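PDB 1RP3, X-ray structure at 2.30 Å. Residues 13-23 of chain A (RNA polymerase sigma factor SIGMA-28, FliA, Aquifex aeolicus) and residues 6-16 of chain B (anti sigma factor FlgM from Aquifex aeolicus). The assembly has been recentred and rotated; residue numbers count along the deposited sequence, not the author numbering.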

ATOM      1  N   GLU A  13       2.459   3.334  29.687  1.00 48.70           N
ATOM      2  CA  GLU A  13       2.115   4.327  28.670  1.00 50.24           C
ATOM      3  C   GLU A  13       2.503   3.783  27.296  1.00 48.06           C
ATOM      4  O   GLU A  13       1.730   3.870  26.344  1.00 47.83           O
ATOM      5  CB  GLU A  13       2.832   5.667  28.910  1.00 53.88           C
ATOM      6  CG  GLU A  13       2.638   6.316  30.294  1.00 62.46           C
ATOM      7  CD  GLU A  13       1.194   6.639  30.649  1.00 66.17           C
ATOM      8  OE1 GLU A  13       0.326   6.654  29.746  1.00 70.91           O
ATOM      9  OE2 GLU A  13       0.933   6.892  31.849  1.00 69.11           O
ATOM     10  N   ARG A  14       3.688   3.181  27.230  1.00 45.12           N
ATOM     11  CA  ARG A  14       4.226   2.605  26.014  1.00 43.44           C
ATOM     12  C   ARG A  14       3.302   1.499  25.473  1.00 44.92           C
ATOM     13  O   ARG A  14       2.862   1.562  24.316  1.00 44.20           O
ATOM     14  CB  ARG A  14       5.626   2.057  26.307  1.00 43.28           C
ATOM     15  CG  ARG A  14       6.401   1.549  25.103  1.00 41.35           C
ATOM     16  CD  ARG A  14       7.726   0.957  25.544  1.00 42.09           C
ATOM     17  NE  ARG A  14       8.494   0.412  24.430  1.00 42.35           N
ATOM     18  CZ  ARG A  14       9.457  -0.495  24.553  1.00 43.82           C
ATOM     19  NH1 ARG A  14       9.778  -0.969  25.751  1.00 45.53           N
ATOM     20  NH2 ARG A  14      10.109  -0.920  23.478  1.00 42.57           N
ATOM     21  N   GLU A  15       2.958   0.530  26.324  1.00 44.20           N
ATOM     22  CA  GLU A  15       2.086  -0.571  25.907  1.00 45.84           C
ATOM     23  C   GLU A  15       0.721  -0.111  25.433  1.00 45.11           C
ATOM     24  O   GLU A  15       0.218  -0.589  24.416  1.00 46.58           O
ATOM     25  CB  GLU A  15       1.963  -1.631  26.998  1.00 45.62           C
ATOM     26  CG  GLU A  15       3.225  -2.475  27.076  1.00 53.67           C
ATOM     27  CD  GLU A  15       3.240  -3.503  28.201  1.00 57.30           C
ATOM     28  OE1 GLU A  15       2.148  -3.927  28.662  1.00 57.58           O
ATOM     29  OE2 GLU A  15       4.366  -3.896  28.601  1.00 56.68           O
ATOM     30  N   GLU A  16       0.133   0.829  26.155  1.00 43.55           N
ATOM     31  CA  GLU A  16      -1.166   1.358  25.782  1.00 42.08           C
ATOM     32  C   GLU A  16      -1.069   2.021  24.417  1.00 39.80           C
ATOM     33  O   GLU A  16      -1.978   1.916  23.594  1.00 37.36           O
ATOM     34  CB  GLU A  16      -1.646   2.386  26.812  1.00 43.29           C
ATOM     35  CG  GLU A  16      -2.031   1.802  28.174  1.00 48.12           C
ATOM     36  CD  GLU A  16      -3.139   0.763  28.091  1.00 49.13           C
ATOM     37  OE1 GLU A  16      -4.011   0.884  27.194  1.00 51.25           O
ATOM     38  OE2 GLU A  16      -3.133  -0.169  28.928  1.00 47.60           O
ATOM     39  N   LEU A  17       0.050   2.703  24.184  1.00 40.30           N
ATOM     40  CA  LEU A  17       0.280   3.403  22.923  1.00 39.36           C
ATOM     41  C   LEU A  17       0.398   2.375  21.779  1.00 37.17           C
ATOM     42  O   LEU A  17      -0.238   2.528  20.741  1.00 34.99           O
ATOM     43  CB  LEU A  17       1.523   4.295  23.050  1.00 40.65           C
ATOM     44  CG  LEU A  17       1.589   5.655  22.335  1.00 44.36           C
ATOM     45  CD1 LEU A  17       0.276   6.427  22.441  1.00 42.98           C
ATOM     46  CD2 LEU A  17       2.724   6.476  22.945  1.00 43.27           C
ATOM     47  N   ILE A  18       1.140   1.292  22.012  1.00 35.30           N
ATOM     48  CA  ILE A  18       1.301   0.232  21.022  1.00 35.06           C
ATOM     49  C   ILE A  18      -0.063  -0.372  20.727  1.00 37.34           C
ATOM     50  O   ILE A  18      -0.513  -0.401  19.581  1.00 35.95           O
ATOM     51  CB  ILE A  18       2.269  -0.874  21.522  1.00 31.70           C
ATOM     52  CG1 ILE A  18       3.678  -0.298  21.678  1.00 31.05           C
ATOM     53  CG2 ILE A  18       2.308  -2.043  20.549  1.00 30.32           C
ATOM     54  CD1 ILE A  18       4.681  -1.275  22.268  1.00 30.93           C
ATOM     55  N   LEU A  19      -0.733  -0.805  21.788  1.00 39.31           N
ATOM     56  CA  LEU A  19      -2.062  -1.399  21.714  1.00 40.23           C
ATOM     57  C   LEU A  19      -3.010  -0.499  20.933  1.00 37.79           C
ATOM     58  O   LEU A  19      -3.718  -0.960  20.048  1.00 37.70           O
ATOM     59  CB  LEU A  19      -2.600  -1.580  23.133  1.00 43.69           C
ATOM     60  CG  LEU A  19      -3.332  -2.841  23.583  1.00 47.13           C
ATOM     61  CD1 LEU A  19      -2.637  -4.088  23.071  1.00 47.33           C
ATOM     62  CD2 LEU A  19      -3.361  -2.847  25.121  1.00 50.52           C
ATOM     63  N   LYS A  20      -2.982   0.793  21.248  1.00 35.86           N
ATOM     64  CA  LYS A  20      -3.848   1.778  20.611  1.00 36.24           C
ATOM     65  C   LYS A  20      -3.736   1.793  19.095  1.00 35.49           C
ATOM     66  O   LYS A  20      -4.744   1.897  18.409  1.00 35.16           O
ATOM     67  CB  LYS A  20      -3.571   3.186  21.163  1.00 36.40           C
ATOM     68  CG  LYS A  20      -4.424   4.273  20.525  1.00 40.17           C
ATOM     69  CD  LYS A  20      -4.117   5.671  21.065  1.00 44.00           C
ATOM     70  CE  LYS A  20      -5.069   6.698  20.435  1.00 46.20           C
ATOM     71  NZ  LYS A  20      -4.836   8.071  20.967  1.00 47.38           N
ATOM     72  N   TYR A  21      -2.517   1.652  18.583  1.00 34.02           N
ATOM     73  CA  TYR A  21      -2.284   1.692  17.149  1.00 33.79           C
ATOM     74  C   TYR A  21      -2.228   0.375  16.369  1.00 33.04           C
ATOM     75  O   TYR A  21      -2.035   0.380  15.152  1.00 34.64           O
ATOM     76  CB  TYR A  21      -1.071   2.567  16.860  1.00 32.58           C
ATOM     77  CG  TYR A  21      -1.339   4.017  17.171  1.00 35.67           C
ATOM     78  CD1 TYR A  21      -2.166   4.775  16.344  1.00 36.17           C
ATOM     79  CD2 TYR A  21      -0.803   4.626  18.310  1.00 35.13           C
ATOM     80  CE1 TYR A  21      -2.462   6.103  16.642  1.00 38.73           C
ATOM     81  CE2 TYR A  21      -1.085   5.953  18.619  1.00 38.15           C
ATOM     82  CZ  TYR A  21      -1.919   6.689  17.778  1.00 38.73           C
ATOM     83  OH  TYR A  21      -2.196   8.009  18.063  1.00 40.72           O
ATOM     84  N   LEU A  22      -2.390  -0.755  17.051  1.00 32.56           N
ATOM     85  CA  LEU A  22      -2.412  -2.041  16.353  1.00 32.77           C
ATOM     86  C   LEU A  22      -3.486  -2.061  15.211  1.00 32.73           C
ATOM     87  O   LEU A  22      -3.268  -2.653  14.157  1.00 31.65           O
ATOM     88  CB  LEU A  22      -2.650  -3.190  17.341  1.00 33.98           C
ATOM     89  CG  LEU A  22      -1.496  -3.999  17.960  1.00 34.14           C
ATOM     90  CD1 LEU A  22      -0.260  -3.980  17.088  1.00 33.60           C
ATOM     91  CD2 LEU A  22      -1.168  -3.468  19.314  1.00 37.24           C
ATOM     92  N   PRO A  23      -4.669  -1.451  15.427  1.00 31.74           N
ATOM     93  CA  PRO A  23      -5.678  -1.453  14.357  1.00 33.14           C
ATOM     94  C   PRO A  23      -5.162  -0.719  13.128  1.00 32.84           C
ATOM     95  O   PRO A  23      -5.525  -1.051  11.998  1.00 32.79           O
ATOM     96  CB  PRO A  23      -6.844  -0.686  14.982  1.00 32.86           C
ATOM     97  CG  PRO A  23      -6.721  -1.027  16.417  1.00 34.13           C
ATOM     98  CD  PRO A  23      -5.242  -0.907  16.671  1.00 32.52           C
TER
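Chain B (6-16) ELSRLIGLLLE

Chain B lays a helix that crosses the sigma-factor helix obliquely, nearer perpendicular than antiparallel: the N-to-C directions differ by 121°, and the axes approach to 10.4 Å. The FlgM stretch enters already helical, and the helix carries S8(B) and I11(B) past chain A; the backbone runs nearest chain A where the CA of I11(B) lies 7.2 Å from the CA of E15(A) and the CA of S8(B) 7.0 Å from the CA of L19(A).

The contact is built round I11(B), a knob whose CB points toward chain A. With chi1 m and chi2 t, it drops into a hole formed by E15(A), I18(A), L19(A) and L22(A). Its CD1 lies 3.4 Å from L19(A) CD1, 3.5 Å from I18(A) CG2 and 3.7 Å from L22(A) CD2, while its CG2 packs 3.8 Å from E15(A) CG, so the glutamate contributes its aliphatic stem to the wall.

One turn on, L15(B) covers the most surface. Its CD2 sits 3.8 Å from E15(A) CG and 3.9 Å from I18(A) CD1, and also lies over one face of the R14(A) guanidinium, 3.9 Å from NH1. One turn before the knob, L7(B) CB rests 3.7 Å from L19(A) CD1.

L7(B), I11(B) and L15(B), spaced i, i+4, i+8, thus line up an apolar stripe, with S8(B) beside it, its N 3.9 Å from L19(A) CD1, and no hydrogen bond crosses between the stretches.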

ATOM      1  N   GLU B   6      -5.474 -10.685  25.293  1.00 51.67           N
ATOM      2  CA  GLU B   6      -4.459 -11.478  24.616  1.00 49.54           C
ATOM      3  C   GLU B   6      -3.390 -10.589  23.974  1.00 48.11           C
ATOM      4  O   GLU B   6      -2.192 -10.867  24.090  1.00 47.92           O
ATOM      5  CB  GLU B   6      -5.114 -12.401  23.578  1.00 49.42           C
ATOM      6  CG  GLU B   6      -4.164 -13.282  22.759  1.00 51.52           C
ATOM      7  CD  GLU B   6      -3.345 -14.258  23.596  1.00 52.88           C
ATOM      8  OE1 GLU B   6      -3.532 -14.316  24.831  1.00 54.09           O
ATOM      9  OE2 GLU B   6      -2.499 -14.974  23.010  1.00 55.16           O
ATOM     10  N   LEU B   7      -3.822  -9.511  23.326  1.00 45.67           N
ATOM     11  CA  LEU B   7      -2.884  -8.594  22.684  1.00 43.84           C
ATOM     12  C   LEU B   7      -1.912  -8.018  23.706  1.00 44.29           C
ATOM     13  O   LEU B   7      -0.701  -8.007  23.477  1.00 43.98           O
ATOM     14  CB  LEU B   7      -3.626  -7.465  21.959  1.00 41.56           C
ATOM     15  CG  LEU B   7      -4.367  -7.862  20.677  1.00 40.43           C
ATOM     16  CD1 LEU B   7      -5.090  -6.672  20.067  1.00 37.02           C
ATOM     17  CD2 LEU B   7      -3.369  -8.439  19.697  1.00 38.26           C
ATOM     18  N   SER B   8      -2.446  -7.584  24.848  1.00 43.90           N
ATOM     19  CA  SER B   8      -1.640  -7.011  25.925  1.00 42.77           C
ATOM     20  C   SER B   8      -0.627  -8.021  26.438  1.00 40.50           C
ATOM     21  O   SER B   8       0.495  -7.673  26.781  1.00 40.71           O
ATOM     22  CB  SER B   8      -2.546  -6.547  27.071  1.00 44.02           C
ATOM     23  OG  SER B   8      -1.785  -6.023  28.143  1.00 46.94           O
ATOM     24  N   ARG B   9      -1.022  -9.286  26.457  1.00 41.17           N
ATOM     25  CA  ARG B   9      -0.146 -10.342  26.933  1.00 41.05           C
ATOM     26  C   ARG B   9       0.954 -10.590  25.916  1.00 40.07           C
ATOM     27  O   ARG B   9       2.126 -10.719  26.276  1.00 42.15           O
ATOM     28  CB  ARG B   9      -0.940 -11.632  27.180  1.00 44.72           C
ATOM     29  CG  ARG B   9      -0.171 -12.683  27.988  1.00 49.37           C
ATOM     30  CD  ARG B   9      -0.658 -14.105  27.702  1.00 54.55           C
ATOM     31  NE  ARG B   9       0.340 -14.883  26.963  1.00 57.58           N
ATOM     32  CZ  ARG B   9       0.106 -15.515  25.817  1.00 58.62           C
ATOM     33  NH1 ARG B   9      -1.101 -15.470  25.264  1.00 57.50           N
ATOM     34  NH2 ARG B   9       1.085 -16.183  25.213  1.00 58.36           N
ATOM     35  N   LEU B  10       0.573 -10.619  24.642  1.00 37.95           N
ATOM     36  CA  LEU B  10       1.514 -10.850  23.555  1.00 37.61           C
ATOM     37  C   LEU B  10       2.543  -9.735  23.465  1.00 37.91           C
ATOM     38  O   LEU B  10       3.730 -10.003  23.303  1.00 38.42           O
ATOM     39  CB  LEU B  10       0.770 -11.041  22.228  1.00 34.54           C
ATOM     40  CG  LEU B  10       0.073 -12.403  22.113  1.00 31.13           C
ATOM     41  CD1 LEU B  10      -0.855 -12.433  20.923  1.00 30.84           C
ATOM     42  CD2 LEU B  10       1.111 -13.506  22.028  1.00 28.35           C
ATOM     43  N   ILE B  11       2.092  -8.490  23.619  1.00 38.74           N
ATOM     44  CA  ILE B  11       2.983  -7.330  23.596  1.00 39.42           C
ATOM     45  C   ILE B  11       3.991  -7.452  24.739  1.00 39.87           C
ATOM     46  O   ILE B  11       5.180  -7.147  24.578  1.00 38.41           O
ATOM     47  CB  ILE B  11       2.192  -6.006  23.715  1.00 39.77           C
ATOM     48  CG1 ILE B  11       1.486  -5.704  22.392  1.00 41.77           C
ATOM     49  CG2 ILE B  11       3.119  -4.849  24.047  1.00 41.91           C
ATOM     50  CD1 ILE B  11       0.661  -4.461  22.425  1.00 42.10           C
ATOM     51  N   GLY B  12       3.511  -7.958  25.877  1.00 42.20           N
ATOM     52  CA  GLY B  12       4.356  -8.166  27.040  1.00 40.79           C
ATOM     53  C   GLY B  12       5.512  -9.115  26.765  1.00 42.54           C
ATOM     54  O   GLY B  12       6.629  -8.875  27.225  1.00 40.87           O
ATOM     55  N   LEU B  13       5.252 -10.180  25.998  1.00 43.93           N
ATOM     56  CA  LEU B  13       6.291 -11.163  25.652  1.00 45.36           C
ATOM     57  C   LEU B  13       7.305 -10.529  24.718  1.00 46.04           C
ATOM     58  O   LEU B  13       8.508 -10.753  24.836  1.00 46.79           O
ATOM     59  CB  LEU B  13       5.688 -12.397  24.962  1.00 46.33           C
ATOM     60  CG  LEU B  13       4.692 -13.243  25.750  1.00 47.32           C
ATOM     61  CD1 LEU B  13       4.433 -14.527  24.984  1.00 46.71           C
ATOM     62  CD2 LEU B  13       5.253 -13.565  27.129  1.00 48.99           C
ATOM     63  N   LEU B  14       6.795  -9.710  23.808  1.00 46.12           N
ATOM     64  CA  LEU B  14       7.602  -9.018  22.820  1.00 46.42           C
ATOM     65  C   LEU B  14       8.555  -8.023  23.473  1.00 48.58           C
ATOM     66  O   LEU B  14       9.761  -8.049  23.208  1.00 46.78           O
ATOM     67  CB  LEU B  14       6.673  -8.281  21.860  1.00 43.72           C
ATOM     68  CG  LEU B  14       7.032  -8.216  20.388  1.00 41.54           C
ATOM     69  CD1 LEU B  14       7.371  -9.598  19.864  1.00 36.83           C
ATOM     70  CD2 LEU B  14       5.856  -7.611  19.644  1.00 37.80           C
ATOM     71  N   LEU B  15       8.007  -7.156  24.326  1.00 51.58           N
ATOM     72  CA  LEU B  15       8.777  -6.128  25.023  1.00 56.23           C
ATOM     73  C   LEU B  15       9.671  -6.647  26.145  1.00 59.18           C
ATOM     74  O   LEU B  15      10.412  -5.866  26.752  1.00 59.24           O
ATOM     75  CB  LEU B  15       7.853  -5.023  25.552  1.00 57.66           C
ATOM     76  CG  LEU B  15       7.429  -3.925  24.565  1.00 59.01           C
ATOM     77  CD1 LEU B  15       6.812  -4.520  23.317  1.00 59.59           C
ATOM     78  CD2 LEU B  15       6.458  -2.976  25.235  1.00 57.76           C
ATOM     79  N   GLU B  16       9.572  -7.939  26.455  1.00 63.60           N
ATOM     80  CA  GLU B  16      10.422  -8.540  27.482  1.00 67.02           C
ATOM     81  C   GLU B  16      11.756  -9.041  26.897  1.00 70.13           C
ATOM     82  O   GLU B  16      12.673  -9.380  27.645  1.00 70.89           O
ATOM     83  CB  GLU B  16       9.694  -9.674  28.153  1.00 65.28           C
TER